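PDB 5C17: MerB2 from Bacillus megaterium, which probably acts as an organomercurial lyase, cleaving carbon-mercury bonds, and is seen here with a bound mercury(II) ion. Local coordinates for residues G137-T142 against T193-L198; D116-S121 against T133-K138; T5-F10 against V152-E157; K9-L14 against N202-F207. One frame throughout, in Å; residues are numbered along the deposited sequence. Where two conformers were deposited one is given.

Contacts 1 and 2 meet on the sheet, contact 3 joins helix 5-17 to the loop 152-157, and contact 4 joins that helix to helix 194-207; the two pairs lie 20 to 25 Å apart between centres. Contact 2 joins the hairpin strands 117-122 and 129-135; the next strand, 138-143, carries contact 1, its centre about 8 Å away, and both include G137 and K138. Helix 194-207 connects the halves, starting on the sheet in contact 1 and ending in contact 4. Contacts 3 and 4 share K9 and F10, centres about 9 Å apart. Contact 3 places F10, F154 and D155 in the dithiol pocket, the F154 side chain about 6 Å from the mercury bound by C102 and C165.

Contact 1 of 4, residues G137-T142 against T193-L198; sequences GKLAKT and TLEQAL
The edge strand 138-143 of the large antiparallel sheet packs on the first turns of helix 194-207, with L139 as the central side chain. Its CD1 touches two residues of the helix, 3.8 Å from CB of L194 and 3.7 Å from CG of E195, so that the aliphatic part of the glutamate borders the apolar patch. L139 and L198 run antiparallel alongside one another, CG of L139 being 3.9 Å from CD1 of L198. At the far end of the strand T142 and L194 meet tip to tip: CG2 of T142, anti to its backbone N (OG1 chi1 -62°), comes 3.8 Å from CD1 of L194, while OG1 turns back to bond to O of K141. The helix begins at T193 in a capping box, with Q196 N donating to T193 OG1 (3.1 Å) and T193 N to Q196 OE1 (3.0 Å). L107 of helix 103-113 touches both L194 and L198. No hydrogen bond crosses the interface, which implies that strand and helix are joined through apolar side-chain contacts.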
loop_
_atom_site.group_PDB
_atom_site.type_symbol
_atom_site.label_atom_id
_atom_site.label_comp_id
_atom_site.label_asym_id
_atom_site.label_seq_id
_atom_site.Cartn_x
_atom_site.Cartn_y
_atom_site.Cartn_z
ATOM N N GLY A 137 10.415 14.696 0.669
ATOM C CA GLY A 137 11.060 13.427 0.937
ATOM C C GLY A 137 11.590 13.253 2.340
ATOM O O GLY A 137 12.101 12.188 2.669
ATOM N N LYS A 138 11.452 14.283 3.171
ATOM C CA LYS A 138 12.011 14.265 4.520
ATOM C C LYS A 138 10.877 14.190 5.530
ATOM O O LYS A 138 9.875 14.887 5.407
ATOM C CB LYS A 138 12.825 15.532 4.762
ATOM C CG LYS A 138 13.630 15.539 6.043
ATOM C CD LYS A 138 14.424 16.825 6.153
ATOM C CE LYS A 138 15.470 16.748 7.262
ATOM N NZ LYS A 138 14.842 16.794 8.602
ATOM N N LEU A 139 11.029 13.342 6.536
ATOM C CA LEU A 139 10.071 13.305 7.617
ATOM C C LEU A 139 10.094 14.652 8.328
ATOM O O LEU A 139 11.159 15.162 8.663
ATOM C CB LEU A 139 10.413 12.186 8.591
ATOM C CG LEU A 139 10.177 10.791 8.004
ATOM C CD1 LEU A 139 10.971 9.745 8.781
ATOM C CD2 LEU A 139 8.678 10.432 7.975
ATOM N N ALA A 140 8.917 15.231 8.535
ATOM C CA ALA A 140 8.784 16.488 9.264
ATOM C C ALA A 140 8.123 16.180 10.610
ATOM O O ALA A 140 8.818 15.920 11.583
ATOM C CB ALA A 140 7.978 17.499 8.435
ATOM N N LYS A 141 6.797 16.160 10.683
ATOM C CA LYS A 141 6.123 15.837 11.943
ATOM C C LYS A 141 6.157 14.329 12.140
ATOM O O LYS A 141 6.004 13.578 11.181
ATOM C CB LYS A 141 4.665 16.322 11.890
ATOM C CG LYS A 141 3.875 16.280 13.216
ATOM C CD LYS A 141 2.368 16.519 12.966
ATOM C CE LYS A 141 1.613 17.006 14.210
ATOM N NZ LYS A 141 1.511 15.993 15.302
ATOM N N THR A 142 6.364 13.887 13.377
ATOM C CA THR A 142 6.107 12.501 13.729
ATOM C C THR A 142 5.701 12.484 15.182
ATOM O O THR A 142 6.512 12.771 16.057
ATOM C CB THR A 142 7.346 11.589 13.519
ATOM O OG1 THR A 142 7.721 11.591 12.142
ATOM C CG2 THR A 142 7.066 10.167 13.940
ATOM N N THR A 193 11.899 1.221 10.377
ATOM C CA THR A 193 11.781 2.635 10.636
ATOM C C THR A 193 10.931 3.308 9.578
ATOM O O THR A 193 10.699 2.771 8.479
ATOM C CB THR A 193 13.154 3.313 10.633
ATOM O OG1 THR A 193 13.691 3.253 9.313
ATOM C CG2 THR A 193 14.111 2.647 11.636
ATOM N N LEU A 194 10.491 4.512 9.898
ATOM C CA LEU A 194 9.712 5.284 8.943
ATOM C C LEU A 194 10.548 5.682 7.730
ATOM O O LEU A 194 10.047 5.674 6.600
ATOM C CB LEU A 194 9.125 6.527 9.615
ATOM C CG LEU A 194 8.315 6.291 10.883
ATOM C CD1 LEU A 194 7.552 7.537 11.276
ATOM C CD2 LEU A 194 7.381 5.103 10.761
ATOM N N GLU A 195 11.823 6.008 7.940
ATOM C CA GLU A 195 12.705 6.329 6.819
ATOM C C GLU A 195 12.818 5.145 5.868
ATOM O O GLU A 195 12.816 5.317 4.648
ATOM C CB GLU A 195 14.107 6.761 7.309
ATOM C CG GLU A 195 14.171 8.203 7.823
ATOM C CD GLU A 195 15.593 8.689 8.149
ATOM O OE1 GLU A 195 16.592 8.046 7.736
ATOM O OE2 GLU A 195 15.696 9.741 8.819
ATOM N N GLN A 196 12.928 3.941 6.420
ATOM C CA GLN A 196 13.004 2.754 5.570
ATOM C C GLN A 196 11.710 2.579 4.755
ATOM O O GLN A 196 11.756 2.232 3.571
ATOM C CB GLN A 196 13.309 1.505 6.412
ATOM C CG GLN A 196 14.722 1.522 6.998
ATOM C CD GLN A 196 14.973 0.650 8.262
ATOM O OE1 GLN A 196 14.084 -0.021 8.820
ATOM N NE2 GLN A 196 16.228 0.671 8.706
ATOM N N ALA A 197 10.556 2.835 5.367
ATOM C CA ALA A 197 9.286 2.694 4.654
ATOM C C ALA A 197 9.207 3.691 3.503
ATOM O O ALA A 197 8.718 3.364 2.427
ATOM C CB ALA A 197 8.113 2.859 5.603
ATOM N N LEU A 198 9.695 4.907 3.718
ATOM C CA LEU A 198 9.739 5.880 2.631
ATOM C C LEU A 198 10.532 5.347 1.458
ATOM O O LEU A 198 10.125 5.486 0.308
ATOM C CB LEU A 198 10.341 7.197 3.102
ATOM C CG LEU A 198 9.398 8.160 3.798
ATOM C CD1 LEU A 198 10.181 9.286 4.440
ATOM C CD2 LEU A 198 8.387 8.718 2.806
#

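Contact 2 of 4, residues D116-S121 against T133-K138; sequences DVDIHS and TVRNGK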
loop_
_atom_site.group_PDB
_atom_site.type_symbol
_atom_site.label_atom_id
_atom_site.label_comp_id
_atom_site.label_asym_id
_atom_site.label_seq_id
_atom_site.Cartn_x
_atom_site.Cartn_y
_atom_site.Cartn_z
ATOM N N ASP A 116 4.236 15.279 -1.282
ATOM C CA ASP A 116 4.153 15.480 0.153
ATOM C C ASP A 116 2.878 14.815 0.678
ATOM O O ASP A 116 1.867 14.747 -0.028
ATOM C CB ASP A 116 4.088 16.966 0.501
ATOM C CG ASP A 116 5.401 17.691 0.290
ATOM O OD1 ASP A 116 6.397 17.055 -0.095
ATOM O OD2 ASP A 116 5.423 18.908 0.548
ATOM N N VAL A 117 2.916 14.342 1.914
ATOM C CA VAL A 117 1.734 13.748 2.512
ATOM C C VAL A 117 1.581 14.153 3.965
ATOM O O VAL A 117 2.556 14.498 4.637
ATOM C CB VAL A 117 1.736 12.203 2.411
ATOM C CG1 VAL A 117 1.736 11.762 0.956
ATOM C CG2 VAL A 117 2.921 11.602 3.153
ATOM N N ASP A 118 0.333 14.121 4.422
ATOM C CA ASP A 118 -0.002 14.183 5.839
ATOM C C ASP A 118 -0.696 12.860 6.113
ATOM O O ASP A 118 -1.689 12.533 5.471
ATOM C CB ASP A 118 -0.972 15.314 6.187
ATOM C CG ASP A 118 -0.411 16.711 5.936
ATOM O OD1 ASP A 118 0.778 16.872 5.617
ATOM O OD2 ASP A 118 -1.183 17.673 6.102
ATOM N N ILE A 119 -0.205 12.142 7.107
ATOM C CA ILE A 119 -0.694 10.820 7.468
ATOM C C ILE A 119 -1.303 10.862 8.856
ATOM O O ILE A 119 -0.691 11.400 9.782
ATOM C CB ILE A 119 0.486 9.788 7.495
ATOM C CG1 ILE A 119 1.142 9.698 6.116
ATOM C CG2 ILE A 119 0.025 8.407 8.007
ATOM C CD1 ILE A 119 2.547 9.157 6.149
ATOM N N HIS A 120 -2.484 10.263 8.986
ATOM C CA HIS A 120 -3.098 10.041 10.290
ATOM C C HIS A 120 -3.426 8.563 10.409
ATOM O O HIS A 120 -4.044 7.985 9.515
ATOM C CB HIS A 120 -4.360 10.890 10.478
ATOM C CG HIS A 120 -4.905 10.863 11.874
ATOM N ND1 HIS A 120 -5.600 9.788 12.381
ATOM C CD2 HIS A 120 -4.854 11.780 12.872
ATOM C CE1 HIS A 120 -5.951 10.039 13.632
ATOM N NE2 HIS A 120 -5.515 11.245 13.952
ATOM N N SER A 121 -2.997 7.972 11.518
ATOM C CA SER A 121 -3.216 6.555 11.749
ATOM C C SER A 121 -3.376 6.291 13.236
ATOM O O SER A 121 -3.634 7.224 13.998
ATOM C CB SER A 121 -2.077 5.739 11.140
ATOM O OG SER A 121 -2.350 4.348 11.154
ATOM N N THR A 133 4.145 13.609 8.875
ATOM C CA THR A 133 4.131 14.365 7.628
ATOM C C THR A 133 5.473 14.230 6.927
ATOM O O THR A 133 6.521 14.024 7.559
ATOM C CB THR A 133 3.784 15.858 7.811
ATOM O OG1 THR A 133 4.802 16.490 8.572
ATOM C CG2 THR A 133 2.445 16.034 8.521
ATOM N N VAL A 134 5.413 14.337 5.606
ATOM C CA VAL A 134 6.591 14.249 4.763
ATOM C C VAL A 134 6.618 15.479 3.868
ATOM O O VAL A 134 5.603 15.820 3.254
ATOM C CB VAL A 134 6.568 12.975 3.901
ATOM C CG1 VAL A 134 7.847 12.864 3.081
ATOM C CG2 VAL A 134 6.386 11.720 4.772
ATOM N N ARG A 135 7.774 16.139 3.819
ATOM C CA ARG A 135 7.958 17.350 3.032
ATOM C C ARG A 135 9.256 17.203 2.220
ATOM O O ARG A 135 10.350 17.069 2.786
ATOM C CB ARG A 135 8.033 18.572 3.953
ATOM C CG ARG A 135 6.798 18.837 4.804
ATOM C CD ARG A 135 5.634 19.307 3.967
ATOM N NE ARG A 135 4.435 19.570 4.761
ATOM C CZ ARG A 135 3.436 18.710 4.941
ATOM N NH1 ARG A 135 3.478 17.499 4.400
ATOM N NH2 ARG A 135 2.388 19.060 5.681
ATOM N N ASN A 136 9.128 17.207 0.894
ATOM C CA ASN A 136 10.276 17.009 -0.004
ATOM C C ASN A 136 11.101 15.782 0.350
ATOM O O ASN A 136 12.328 15.807 0.330
ATOM C CB ASN A 136 11.167 18.255 -0.036
ATOM C CG ASN A 136 10.551 19.360 -0.824
ATOM O OD1 ASN A 136 9.534 19.152 -1.480
ATOM N ND2 ASN A 136 11.158 20.541 -0.789
ATOM N N GLY A 137 10.415 14.696 0.669
ATOM C CA GLY A 137 11.060 13.427 0.937
ATOM C C GLY A 137 11.590 13.253 2.340
ATOM O O GLY A 137 12.101 12.188 2.669
ATOM N N LYS A 138 11.452 14.283 3.171
ATOM C CA LYS A 138 12.011 14.265 4.520
ATOM C C LYS A 138 10.877 14.190 5.530
ATOM O O LYS A 138 9.875 14.887 5.407
ATOM C CB LYS A 138 12.825 15.532 4.762
ATOM C CG LYS A 138 13.630 15.539 6.043
ATOM C CD LYS A 138 14.424 16.825 6.153
ATOM C CE LYS A 138 15.470 16.748 7.262
ATOM N NZ LYS A 138 14.842 16.794 8.602
HETATM O O HOH W 1 7.654 14.631 -0.105
HETATM O O HOH W 2 7.492 17.825 -2.610
HETATM O O HOH W 3 7.447 20.442 0.244
#
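R135 reaches back from the end of strand 129-135 to the strand before it. Its CB starts away from that strand and CG packs on CB of A140; a bend at chi2 (-70°) turns CD back to 3.4 Å from OD2 of D116, and the guanidinium lies edge-on to D118. Both terminal nitrogens grip one oxygen in this salt bridge, NH2 meeting the syn lone pair of D118 OD1 at 2.7 Å and NH1 approaching the same atom at 3.0 Å, nearly in line with its C-O bond. NH1 also donates to O of V134 and weakly to O of V117. D116 OD1 accepts from N136 N at 2.9 Å, binding the type I' turn R135-K138. V117 and V134, an antiparallel hydrogen-bonded pair with V134 N to V117 O at 3.0 Å, point to the other face, where their CG2 methyls touch. That valine face rests on S110 of helix 103-113; strand 89-93 flanks 117-122, and strand 138-143 flanks 129-135.

Contact 3 of 4, residues T5-F10 against V152-E157; sequences TELKKF and VPFDSE. With DTV ((2S,3S)-1,4-dimercaptobutane-2,3-diol), chain D.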
loop_
_atom_site.group_PDB
_atom_site.type_symbol
_atom_site.label_atom_id
_atom_site.label_comp_id
_atom_site.label_asym_id
_atom_site.label_seq_id
_atom_site.Cartn_x
_atom_site.Cartn_y
_atom_site.Cartn_z
ATOM N N THR A 5 17.485 -5.701 -0.767
ATOM C CA THR A 5 17.634 -6.718 -1.807
ATOM C C THR A 5 16.384 -7.575 -1.841
ATOM O O THR A 5 15.846 -7.891 -2.902
ATOM C CB THR A 5 18.873 -7.612 -1.539
ATOM O OG1 THR A 5 20.061 -6.827 -1.695
ATOM C CG2 THR A 5 18.926 -8.803 -2.497
ATOM N N GLU A 6 15.898 -7.918 -0.661
ATOM C CA GLU A 6 14.735 -8.761 -0.545
ATOM C C GLU A 6 13.515 -8.118 -1.228
ATOM O O GLU A 6 12.788 -8.803 -1.951
ATOM C CB GLU A 6 14.478 -9.061 0.929
ATOM C CG GLU A 6 13.287 -9.950 1.177
ATOM C CD GLU A 6 13.114 -10.290 2.642
ATOM O OE1 GLU A 6 14.105 -10.206 3.392
ATOM O OE2 GLU A 6 11.981 -10.640 3.044
ATOM N N LEU A 7 13.283 -6.818 -1.014
ATOM C CA LEU A 7 12.125 -6.148 -1.615
ATOM C C LEU A 7 12.207 -6.103 -3.139
ATOM O O LEU A 7 11.227 -6.360 -3.833
ATOM C CB LEU A 7 11.983 -4.729 -1.061
ATOM C CG LEU A 7 10.749 -3.967 -1.518
ATOM C CD1 LEU A 7 9.458 -4.725 -1.144
ATOM C CD2 LEU A 7 10.774 -2.584 -0.919
ATOM N N LYS A 8 13.372 -5.757 -3.660
ATOM C CA LYS A 8 13.585 -5.754 -5.107
ATOM C C LYS A 8 13.300 -7.134 -5.675
ATOM O O LYS A 8 12.625 -7.273 -6.708
ATOM C CB LYS A 8 15.029 -5.359 -5.435
ATOM C CG LYS A 8 15.460 -4.059 -4.817
ATOM C CD LYS A 8 16.877 -3.687 -5.201
ATOM C CE LYS A 8 17.185 -2.261 -4.781
ATOM N NZ LYS A 8 18.481 -1.815 -5.327
ATOM N N LYS A 9 13.808 -8.168 -5.008
ATOM C CA LYS A 9 13.632 -9.532 -5.490
ATOM C C LYS A 9 12.175 -9.987 -5.386
ATOM O O LYS A 9 11.695 -10.734 -6.235
ATOM C CB LYS A 9 14.554 -10.513 -4.751
ATOM C CG LYS A 9 16.043 -10.251 -4.952
ATOM C CD LYS A 9 16.471 -10.339 -6.395
ATOM C CE LYS A 9 17.971 -10.063 -6.513
ATOM N NZ LYS A 9 18.501 -10.301 -7.881
ATOM N N PHE A 10 11.476 -9.530 -4.348
ATOM C CA PHE A 10 10.038 -9.771 -4.221
ATOM C C PHE A 10 9.291 -9.252 -5.438
ATOM O O PHE A 10 8.470 -9.958 -6.022
ATOM C CB PHE A 10 9.512 -9.139 -2.919
ATOM C CG PHE A 10 8.016 -8.876 -2.902
ATOM C CD1 PHE A 10 7.105 -9.879 -2.569
ATOM C CD2 PHE A 10 7.525 -7.605 -3.165
ATOM C CE1 PHE A 10 5.737 -9.608 -2.546
ATOM C CE2 PHE A 10 6.158 -7.340 -3.143
ATOM C CZ PHE A 10 5.278 -8.336 -2.823
ATOM N N VAL A 152 6.124 -7.889 8.225
ATOM C CA VAL A 152 6.264 -9.332 8.152
ATOM C C VAL A 152 6.961 -9.694 6.854
ATOM O O VAL A 152 7.022 -8.883 5.929
ATOM C CB VAL A 152 4.896 -10.056 8.243
ATOM C CG1 VAL A 152 4.248 -9.777 9.582
ATOM C CG2 VAL A 152 3.958 -9.665 7.095
ATOM N N PRO A 153 7.473 -10.927 6.754
ATOM C CA PRO A 153 8.161 -11.316 5.521
ATOM C C PRO A 153 7.240 -11.206 4.307
ATOM O O PRO A 153 6.088 -11.620 4.358
ATOM C CB PRO A 153 8.556 -12.768 5.791
ATOM C CG PRO A 153 8.665 -12.852 7.268
ATOM C CD PRO A 153 7.582 -11.967 7.790
ATOM N N PHE A 154 7.730 -10.637 3.216
ATOM C CA PHE A 154 6.905 -10.517 2.052
ATOM C C PHE A 154 6.969 -11.889 1.327
ATOM O O PHE A 154 7.904 -12.622 1.387
ATOM C CB PHE A 154 7.209 -9.271 1.132
ATOM C CG PHE A 154 6.897 -7.889 1.752
ATOM C CD1 PHE A 154 6.410 -7.737 3.038
ATOM C CD2 PHE A 154 7.043 -6.758 0.989
ATOM C CE1 PHE A 154 6.137 -6.494 3.558
ATOM C CE2 PHE A 154 6.762 -5.509 1.505
ATOM C CZ PHE A 154 6.315 -5.389 2.797
ATOM N N ASP A 155 5.903 -12.127 0.629
ATOM C CA ASP A 155 5.356 -13.437 0.175
ATOM C C ASP A 155 4.763 -13.113 -1.230
ATOM O O ASP A 155 3.860 -12.391 -1.325
ATOM C CB ASP A 155 4.298 -13.884 1.247
ATOM C CG ASP A 155 3.598 -15.228 0.994
ATOM O OD1 ASP A 155 3.294 -15.615 -0.118
ATOM O OD2 ASP A 155 3.217 -15.864 1.983
ATOM N N SER A 156 5.342 -13.601 -2.263
ATOM C CA SER A 156 4.847 -13.399 -3.635
ATOM C C SER A 156 3.518 -14.063 -3.961
ATOM O O SER A 156 2.950 -13.743 -4.960
ATOM C CB SER A 156 5.811 -13.928 -4.617
ATOM O OG SER A 156 5.856 -15.283 -4.550
ATOM N N GLU A 157 3.018 -14.921 -3.089
ATOM C CA GLU A 157 1.719 -15.523 -3.337
ATOM C C GLU A 157 0.661 -15.050 -2.358
ATOM O O GLU A 157 -0.502 -15.359 -2.521
ATOM C CB GLU A 157 1.836 -17.046 -3.314
ATOM C CG GLU A 157 2.460 -17.604 -4.565
ATOM C CD GLU A 157 1.617 -17.367 -5.815
ATOM O OE1 GLU A 157 0.387 -17.592 -5.788
ATOM O OE2 GLU A 157 2.192 -16.954 -6.843
HETATM S S1 DTV D . 3.137 -9.281 0.147
HETATM C C1 DTV D . 3.445 -7.527 0.349
HETATM C C2 DTV D . 2.209 -6.668 0.140
HETATM O O2 DTV D . 1.275 -6.924 1.152
HETATM C C3 DTV D . 2.498 -5.163 0.137
HETATM O O3 DTV D . 3.348 -4.857 -0.951
HETATM C C4 DTV D . 3.139 -4.666 1.423
HETATM S S4 DTV D . 2.917 -2.908 1.661
HETATM O O HOH W 4 9.977 -8.817 3.203
#
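F10 and F154 bury equal areas in this contact and meet as a T-shaped (edge-to-face) pair, the edge of F154 directed at the face of F10. Their centroids are 5.5 Å apart and their planes are inclined at 66°. CB of F154 also stands over that face in a CH-pi contact, 4.1 Å from the F10 ring centroid. CG of F10 is anti to the backbone N (chi1 159°), which carries it toward the loop; CE1, at the ring edge, is 3.6 Å from O of D155. F10, F154 and D155 belong to the pocket that holds the bound dithiol, which C102, S105, W160, T164 and C165 complete, C102 and C165 being also the mercury ligands. One face of F154 is covered by the ligand: C1 lies above the ring toward its rim, and C4 is 3.5 Å from CZ. F10 touches the same molecule with CZ, 3.8 Å from C1. L7 crosses F154 at a slant, its CD1 3.8 Å from CD2 of the ring. An alanine in place of F154, keeping only CB over F10, would probably leave a gap beside L7 and the ligand and F10 without its edge-to-face mate. A water bridges the segments, donating to E6 OE2 and accepting from F154 N at 2.9 Å. Farther along, D155 OD1 accepts from E157 N through its anti lone pair, forming an Asx turn.

Contact 4 of 4, residues K9-L14 against N202-F207; sequences KFYELL and NELKKF. With DTV ((2S,3S)-1,4-dimercaptobutane-2,3-diol), chain D.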
loop_
_atom_site.group_PDB
_atom_site.type_symbol
_atom_site.label_atom_id
_atom_site.label_comp_id
_atom_site.label_asym_id
_atom_site.label_seq_id
_atom_site.Cartn_x
_atom_site.Cartn_y
_atom_site.Cartn_z
ATOM N N LYS A 9 13.808 -8.168 -5.008
ATOM C CA LYS A 9 13.632 -9.532 -5.490
ATOM C C LYS A 9 12.175 -9.987 -5.386
ATOM O O LYS A 9 11.695 -10.734 -6.235
ATOM C CB LYS A 9 14.554 -10.513 -4.751
ATOM C CG LYS A 9 16.043 -10.251 -4.952
ATOM C CD LYS A 9 16.471 -10.339 -6.395
ATOM C CE LYS A 9 17.971 -10.063 -6.513
ATOM N NZ LYS A 9 18.501 -10.301 -7.881
ATOM N N PHE A 10 11.476 -9.530 -4.348
ATOM C CA PHE A 10 10.038 -9.771 -4.221
ATOM C C PHE A 10 9.291 -9.252 -5.438
ATOM O O PHE A 10 8.470 -9.958 -6.022
ATOM C CB PHE A 10 9.512 -9.139 -2.919
ATOM C CG PHE A 10 8.016 -8.876 -2.902
ATOM C CD1 PHE A 10 7.105 -9.879 -2.569
ATOM C CD2 PHE A 10 7.525 -7.605 -3.165
ATOM C CE1 PHE A 10 5.737 -9.608 -2.546
ATOM C CE2 PHE A 10 6.158 -7.340 -3.143
ATOM C CZ PHE A 10 5.278 -8.336 -2.823
ATOM N N TYR A 11 9.573 -8.017 -5.842
ATOM C CA TYR A 11 8.860 -7.453 -6.970
ATOM C C TYR A 11 9.250 -8.115 -8.279
ATOM O O TYR A 11 8.402 -8.259 -9.164
ATOM C CB TYR A 11 9.119 -5.961 -7.062
ATOM C CG TYR A 11 8.289 -5.109 -6.150
ATOM C CD1 TYR A 11 6.917 -5.019 -6.307
ATOM C CD2 TYR A 11 8.880 -4.349 -5.168
ATOM C CE1 TYR A 11 6.153 -4.213 -5.499
ATOM C CE2 TYR A 11 8.130 -3.525 -4.348
ATOM C CZ TYR A 11 6.768 -3.461 -4.512
ATOM O OH TYR A 11 6.028 -2.631 -3.704
ATOM N N GLU A 12 10.512 -8.509 -8.431
ATOM C CA GLU A 12 10.909 -9.196 -9.652
ATOM C C GLU A 12 10.192 -10.542 -9.774
ATOM O O GLU A 12 9.756 -10.923 -10.867
ATOM C CB GLU A 12 12.419 -9.379 -9.715
ATOM C CG GLU A 12 13.155 -8.077 -9.978
ATOM C CD GLU A 12 14.644 -8.262 -10.101
ATOM O OE1 GLU A 12 15.320 -7.254 -10.412
ATOM O OE2 GLU A 12 15.140 -9.402 -9.901
ATOM N N LEU A 13 10.082 -11.265 -8.658
ATOM C CA LEU A 13 9.377 -12.546 -8.660
ATOM C C LEU A 13 7.889 -12.337 -8.970
ATOM O O LEU A 13 7.286 -13.052 -9.771
ATOM C CB LEU A 13 9.552 -13.268 -7.324
ATOM C CG LEU A 13 8.802 -14.592 -7.162
ATOM C CD1 LEU A 13 9.166 -15.593 -8.245
ATOM C CD2 LEU A 13 9.091 -15.165 -5.782
ATOM N N LEU A 14 7.293 -11.329 -8.357
ATOM C CA LEU A 14 5.889 -11.022 -8.617
ATOM C C LEU A 14 5.657 -10.664 -10.098
ATOM O O LEU A 14 4.705 -11.142 -10.711
ATOM C CB LEU A 14 5.425 -9.884 -7.705
ATOM C CG LEU A 14 3.957 -9.491 -7.783
ATOM C CD1 LEU A 14 3.022 -10.647 -7.530
ATOM C CD2 LEU A 14 3.723 -8.385 -6.781
ATOM N N ASN A 202 10.675 3.521 -3.734
ATOM C CA ASN A 202 11.582 3.331 -4.864
ATOM C C ASN A 202 11.250 2.052 -5.626
ATOM O O ASN A 202 11.164 2.045 -6.859
ATOM C CB ASN A 202 13.038 3.228 -4.389
ATOM C CG ASN A 202 13.610 4.549 -3.903
ATOM O OD1 ASN A 202 13.023 5.603 -4.094
ATOM N ND2 ASN A 202 14.785 4.491 -3.276
ATOM N N GLU A 203 11.044 0.977 -4.881
ATOM C CA GLU A 203 10.816 -0.325 -5.467
ATOM C C GLU A 203 9.397 -0.409 -6.055
ATOM O O GLU A 203 9.183 -1.055 -7.072
ATOM C CB GLU A 203 11.079 -1.418 -4.430
ATOM C CG GLU A 203 12.575 -1.740 -4.239
ATOM C CD GLU A 203 13.339 -0.736 -3.371
ATOM O OE1 GLU A 203 14.586 -0.791 -3.392
ATOM O OE2 GLU A 203 12.719 0.079 -2.651
ATOM N N LEU A 204 8.435 0.252 -5.421
ATOM C CA LEU A 204 7.099 0.305 -5.995
ATOM C C LEU A 204 7.133 1.045 -7.340
ATOM O O LEU A 204 6.494 0.630 -8.301
ATOM C CB LEU A 204 6.132 0.994 -5.045
ATOM C CG LEU A 204 4.684 1.103 -5.524
ATOM C CD1 LEU A 204 4.118 -0.259 -5.864
ATOM C CD2 LEU A 204 3.845 1.768 -4.457
ATOM N N LYS A 205 7.874 2.144 -7.411
ATOM C CA LYS A 205 8.021 2.870 -8.669
ATOM C C LYS A 205 8.635 2.009 -9.765
ATOM O O LYS A 205 8.186 2.037 -10.911
ATOM C CB LYS A 205 8.897 4.091 -8.490
ATOM C CG LYS A 205 8.224 5.294 -7.960
ATOM C CD LYS A 205 9.287 6.231 -7.402
ATOM C CE LYS A 205 8.972 7.697 -7.550
ATOM N NZ LYS A 205 9.950 8.521 -6.751
ATOM N N LYS A 206 9.667 1.252 -9.408
ATOM C CA LYS A 206 10.300 0.347 -10.356
ATOM C C LYS A 206 9.300 -0.711 -10.828
ATOM O O LYS A 206 9.245 -1.019 -12.006
ATOM C CB LYS A 206 11.527 -0.307 -9.725
ATOM C CG LYS A 206 12.217 -1.322 -10.608
ATOM C CD LYS A 206 12.968 -0.670 -11.731
ATOM C CE LYS A 206 13.844 -1.689 -12.463
ATOM N NZ LYS A 206 15.074 -2.016 -11.673
ATOM N N PHE A 207 8.517 -1.262 -9.908
ATOM C CA PHE A 207 7.512 -2.267 -10.242
ATOM C C PHE A 207 6.501 -1.752 -11.269
ATOM O O PHE A 207 6.089 -2.484 -12.168
ATOM C CB PHE A 207 6.795 -2.691 -8.959
ATOM C CG PHE A 207 5.645 -3.622 -9.167
ATOM C CD1 PHE A 207 5.840 -4.940 -9.557
ATOM C CD2 PHE A 207 4.354 -3.180 -8.955
ATOM C CE1 PHE A 207 4.746 -5.796 -9.743
ATOM C CE2 PHE A 207 3.269 -4.011 -9.130
ATOM C CZ PHE A 207 3.456 -5.327 -9.518
HETATM S S1 DTV D . 3.137 -9.281 0.147
HETATM C C1 DTV D . 3.445 -7.527 0.349
HETATM C C2 DTV D . 2.209 -6.668 0.140
HETATM O O2 DTV D . 1.275 -6.924 1.152
HETATM C C3 DTV D . 2.498 -5.163 0.137
HETATM O O3 DTV D . 3.348 -4.857 -0.951
HETATM C C4 DTV D . 3.139 -4.666 1.423
HETATM S S4 DTV D . 2.917 -2.908 1.661
HETATM O O HOH W 5 13.868 -4.639 -10.680
#
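Y11 is the bump of this interface, its ring lodged in a hollow of helix 194-207 formed by E203, L204 and F207. CG of Y11 is anti to the carbonyl carbon (chi1 -81°), which carries it toward that helix. The two helix segments run nearly parallel, inclined at 20°. CE2 of Y11 is 3.6 Å from CB of E203, whose backbone O stands over one face of the ring toward its rim; CD2 of F10 covers the opposite face. OH of Y11 reaches CD1 of L204 at 3.7 Å. F207 walls the other end: CE1 of Y11 lies over its face, the planes are 35° apart, and CD1 of Y11 is 3.4 Å from CD1 of F207. L14, one turn beyond Y11, lays CD2 4.1 Å from CE1 of F207. An alanine in place of Y11 would probably leave a gap between E203 and F207 and leave CD1 of L204 without its contact to the tyrosine OH. Helix 103-113 adjoins the pair, its E108 touching both Y11 and L204.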